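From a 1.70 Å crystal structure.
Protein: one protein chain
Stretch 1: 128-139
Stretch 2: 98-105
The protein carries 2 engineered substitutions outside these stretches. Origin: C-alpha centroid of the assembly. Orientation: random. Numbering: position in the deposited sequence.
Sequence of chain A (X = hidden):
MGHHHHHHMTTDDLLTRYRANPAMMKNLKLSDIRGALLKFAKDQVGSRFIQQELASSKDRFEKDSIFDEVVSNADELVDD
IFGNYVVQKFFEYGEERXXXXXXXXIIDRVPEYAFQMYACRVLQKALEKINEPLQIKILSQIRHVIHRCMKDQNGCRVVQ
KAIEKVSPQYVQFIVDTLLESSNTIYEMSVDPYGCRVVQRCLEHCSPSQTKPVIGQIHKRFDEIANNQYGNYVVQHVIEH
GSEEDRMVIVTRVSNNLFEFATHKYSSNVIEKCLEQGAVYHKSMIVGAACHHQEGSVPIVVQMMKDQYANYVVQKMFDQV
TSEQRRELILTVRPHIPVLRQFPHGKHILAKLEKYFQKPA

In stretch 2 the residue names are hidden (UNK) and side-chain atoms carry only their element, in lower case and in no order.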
# COMPACT_ATOMS: atom_id res chain seq x y z
N GLU A 128 -11.91 9.11 1.23
CA GLU A 128 -12.63 7.85 1.24
C GLU A 128 -14.12 8.02 1.02
O GLU A 128 -14.77 7.13 0.45
CB GLU A 128 -12.38 7.15 2.58
CG GLU A 128 -13.23 5.93 2.86
CD GLU A 128 -12.86 4.74 2.01
OE1 GLU A 128 -11.73 4.73 1.44
OE2 GLU A 128 -13.69 3.81 1.92
N LYS A 129 -14.68 9.15 1.43
CA LYS A 129 -16.14 9.29 1.53
C LYS A 129 -16.76 10.27 0.55
O LYS A 129 -17.87 10.01 0.05
CB LYS A 129 -16.53 9.71 2.95
CG LYS A 129 -16.10 8.72 4.05
CD LYS A 129 -16.88 7.43 3.98
CE LYS A 129 -16.54 6.52 5.16
NZ LYS A 129 -17.33 5.26 5.17
N ILE A 130 -16.10 11.38 0.25
CA ILE A 130 -16.79 12.50 -0.38
C ILE A 130 -16.89 12.35 -1.89
O ILE A 130 -16.20 11.53 -2.51
CB ILE A 130 -16.13 13.85 -0.02
CG1 ILE A 130 -14.76 13.98 -0.69
CG2 ILE A 130 -16.08 14.01 1.50
CD1 ILE A 130 -13.91 15.15 -0.16
N ASN A 131 -17.75 13.17 -2.50
CA ASN A 131 -18.00 13.09 -3.93
C ASN A 131 -16.81 13.62 -4.74
O ASN A 131 -15.94 14.32 -4.23
CB ASN A 131 -19.27 13.86 -4.27
CG ASN A 131 -19.26 15.26 -3.71
OD1 ASN A 131 -18.55 16.13 -4.20
ND2 ASN A 131 -20.03 15.47 -2.65
N GLU A 132 -16.81 13.29 -6.03
CA GLU A 132 -15.64 13.56 -6.85
C GLU A 132 -15.25 15.03 -6.95
O GLU A 132 -14.05 15.33 -6.86
CB GLU A 132 -15.87 12.96 -8.24
CG GLU A 132 -14.66 13.00 -9.14
CD GLU A 132 -14.95 12.35 -10.46
OE1 GLU A 132 -15.52 13.04 -11.35
OE2 GLU A 132 -14.66 11.15 -10.58
N PRO A 133 -16.18 15.99 -7.14
CA PRO A 133 -15.76 17.40 -7.14
C PRO A 133 -15.01 17.84 -5.89
O PRO A 133 -14.09 18.65 -5.98
CB PRO A 133 -17.10 18.15 -7.28
CG PRO A 133 -17.93 17.21 -8.06
CD PRO A 133 -17.60 15.85 -7.52
N LEU A 134 -15.41 17.35 -4.72
CA LEU A 134 -14.69 17.71 -3.51
C LEU A 134 -13.35 16.98 -3.43
O LEU A 134 -12.37 17.54 -2.93
CB LEU A 134 -15.55 17.40 -2.28
CG LEU A 134 -16.80 18.26 -2.15
CD1 LEU A 134 -17.58 17.91 -0.91
CD2 LEU A 134 -16.42 19.73 -2.15
N GLN A 135 -13.29 15.73 -3.89
CA GLN A 135 -12.00 15.05 -3.97
C GLN A 135 -11.02 15.85 -4.83
O GLN A 135 -9.86 16.04 -4.46
CB GLN A 135 -12.16 13.65 -4.55
CG GLN A 135 -12.89 12.65 -3.69
CD GLN A 135 -13.11 11.35 -4.44
OE1 GLN A 135 -13.48 11.36 -5.62
NE2 GLN A 135 -12.84 10.23 -3.79
N ILE A 136 -11.47 16.29 -6.00
CA ILE A 136 -10.61 17.05 -6.91
C ILE A 136 -10.13 18.33 -6.24
O ILE A 136 -8.98 18.75 -6.42
CB ILE A 136 -11.36 17.34 -8.22
CG1 ILE A 136 -11.62 16.05 -8.99
CG2 ILE A 136 -10.57 18.31 -9.08
CD1 ILE A 136 -12.57 16.23 -10.17
N LYS A 137 -10.99 18.97 -5.45
CA LYS A 137 -10.61 20.19 -4.75
C LYS A 137 -9.47 19.91 -3.77
O LYS A 137 -8.50 20.68 -3.70
CB LYS A 137 -11.84 20.77 -4.04
CG LYS A 137 -11.62 22.15 -3.45
CD LYS A 137 -12.92 22.78 -2.94
CE LYS A 137 -12.60 24.04 -2.15
NZ LYS A 137 -13.81 24.69 -1.58
N ILE A 138 -9.56 18.81 -3.02
CA ILE A 138 -8.48 18.44 -2.10
C ILE A 138 -7.20 18.16 -2.88
O ILE A 138 -6.11 18.61 -2.50
CB ILE A 138 -8.90 17.24 -1.24
CG1 ILE A 138 -9.99 17.68 -0.26
CG2 ILE A 138 -7.70 16.66 -0.49
CD1 ILE A 138 -10.44 16.57 0.67
N LEU A 139 -7.30 17.39 -3.97
CA LEU A 139 -6.11 17.04 -4.73
C LEU A 139 -5.45 18.27 -5.33
O LEU A 139 -4.22 18.31 -5.49
CB LEU A 139 -6.45 16.04 -5.84
CG LEU A 139 -6.84 14.64 -5.38
CD1 LEU A 139 -7.04 13.71 -6.56
CD2 LEU A 139 -5.77 14.12 -4.44
N UNK A 98 -22.76 18.46 5.13
CA UNK A 98 -21.69 19.24 5.72
C UNK A 98 -20.36 19.11 4.99
O UNK A 98 -19.43 19.85 5.32
n UNK A 98 -24.23 20.20 9.16
c UNK A 98 -23.29 20.37 8.17
n UNK A 98 -23.15 18.35 9.01
c UNK A 98 -21.49 18.80 7.17
c UNK A 98 -22.61 19.20 8.07
c UNK A 98 -24.12 18.98 9.65
N UNK A 99 -20.27 18.23 4.00
CA UNK A 99 -18.98 17.92 3.38
C UNK A 99 -18.35 19.16 2.75
O UNK A 99 -17.15 19.42 2.94
c UNK A 99 -19.41 15.47 2.83
c UNK A 99 -19.14 16.84 2.32
n UNK A 99 -19.70 13.69 4.17
c UNK A 99 -19.91 14.16 0.65
c UNK A 99 -19.40 15.03 4.12
c UNK A 99 -20.23 11.97 2.43
c UNK A 99 -20.39 11.82 1.08
c UNK A 99 -20.24 12.90 0.19
c UNK A 99 -19.90 13.24 2.89
c UNK A 99 -19.74 14.35 2.02
N UNK A 100 -19.13 19.91 1.96
CA UNK A 100 -18.55 21.04 1.25
C UNK A 100 -18.07 22.13 2.21
O UNK A 100 -16.97 22.67 2.03
c UNK A 100 -19.55 21.61 0.24
N UNK A 101 -18.86 22.44 3.24
CA UNK A 101 -18.44 23.44 4.21
C UNK A 101 -17.21 22.99 4.97
O UNK A 101 -16.34 23.81 5.29
n UNK A 101 -21.30 25.45 6.86
c UNK A 101 -21.80 24.78 5.66
n UNK A 101 -23.19 25.00 8.10
c UNK A 101 -21.98 25.54 8.00
n UNK A 101 -21.45 26.17 9.05
c UNK A 101 -19.57 23.75 5.19
c UNK A 101 -20.70 24.59 4.62
N UNK A 102 -17.10 21.69 5.25
CA UNK A 102 -15.95 21.21 6.01
C UNK A 102 -14.69 21.20 5.15
O UNK A 102 -13.60 21.55 5.63
c UNK A 102 -15.65 17.92 8.12
c UNK A 102 -16.25 19.82 6.58
c UNK A 102 -14.96 20.27 8.68
c UNK A 102 -15.21 19.27 7.57
N UNK A 103 -14.80 20.82 3.87
CA UNK A 103 -13.66 20.96 2.96
C UNK A 103 -13.23 22.42 2.88
O UNK A 103 -12.03 22.72 2.93
c UNK A 103 -14.17 18.88 1.64
c UNK A 103 -12.87 20.74 0.58
c UNK A 103 -14.00 20.38 1.57
N UNK A 104 -14.19 23.35 2.78
CA UNK A 104 -13.83 24.77 2.74
C UNK A 104 -13.04 25.19 3.97
O UNK A 104 -12.17 26.07 3.89
c UNK A 104 -15.66 25.75 1.25
c UNK A 104 -15.08 25.66 2.65
o UNK A 104 -16.88 26.02 1.15
o UNK A 104 -14.92 25.57 0.25
N UNK A 105 -13.35 24.59 5.13
CA UNK A 105 -12.71 24.97 6.38
C UNK A 105 -11.28 24.50 6.47
O UNK A 105 -10.50 25.08 7.24
c UNK A 105 -13.50 24.42 7.56
O HOH W 1 -15.91 22.86 -0.70

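Position 98 carries six side-chain atoms: one carbon, then a five-membered ring of three carbons and two nitrogens. They make no contact with stretch 1. That ring is an imidazole, so the residue is His98. It is buried, and its ND1 is hydrogen-bonded elsewhere in the structure.

Position 99 has ten side-chain atoms, one carbon followed by fused five- and six-membered rings holding eight carbons and one nitrogen. One face of the ring system lies against Ile130 CA, its edge meets Asn131 ND2, and Lys129 O and Leu134 CD1 are also in contact with the side chain. The indole outline admits a single reading, Trp99. Its CA-to-CB bond points toward stretch 1. Ile130 CA is 3.8 Å from the centroid of the Trp99 six-membered ring and 25° off its normal, a CH-pi contact. Ile130 CG2 packs 3.7 Å from Trp99 CD2. Near the ring plane, Asn131 ND2 comes to 3.6 Å from Trp99 CE3, while Lys129 O approaches Trp99 CH2 at 3.3 Å. Trp99 NE1 is hydrogen-bonded elsewhere in the structure.

At position 100 a single carbon follows CA, and it lies 4.3 Å from Leu134 CD1. One carbon and no more identifies Ala100. Leu134 CD1 also lies 3.8 Å from Ala100 N.

Position 101 shows three carbons, a nitrogen, and a carbon carrying two more nitrogens, all out of reach of stretch 1. This guanidinium-tipped chain is Arg101, which is exposed.

Four carbons, forked at the second, occupy position 102, again out of reach of stretch 1. The fork beyond CB distinguishes Leu102, which is buried.

Position 103 has three carbons, with the branch already at CB, and they meet Ile130, Leu134, Lys137 and Ile138. The early fork marks Val103. It points toward stretch 1, where Ile130 CD1 lies 4.1 Å from Val103 CG2 and Ile138 CG1 lies 4.3 Å from Val103 CG1. The aliphatic part of Lys137 also passes by, with Lys137 CD 4.1 Å from Val103 CG1.

Position 104 bears two carbons, the second carrying two oxygens, one of which meets Lys137 NZ. This short carboxylate is Asp104. It forms a salt bridge with Lys137, but the modelled separation of 2.3 Å between Lys137 NZ and Asp104 OD1 is too short, so the exact placement of both atoms is uncertain.

Position 105 has one side-chain carbon, which does not reach stretch 1; it is Ala105.

Helices 132-139 and 99-105 run nearly parallel, 3° apart in direction, with axes approaching to 10.8 Å. Val103 and Leu134 pack between them, while the Trp99 ring rests against segment 129-131. Leu134 CD1 lies 3.7 Å from Trp99 CB and 4.4 Å from Val103 CG2. A weak capping bond from Leu134 N to Asn131 OD1 (3.4 Å) helps start the helix. One water links the stretches, donating to Ala100 O and accepting from Lys137 NZ, each 2.9 Å from the water oxygen. Apolar packing thus dominates; the Lys137-Asp104 salt bridge adds to it.

Stretch 2 (98-105) HWARLVDA
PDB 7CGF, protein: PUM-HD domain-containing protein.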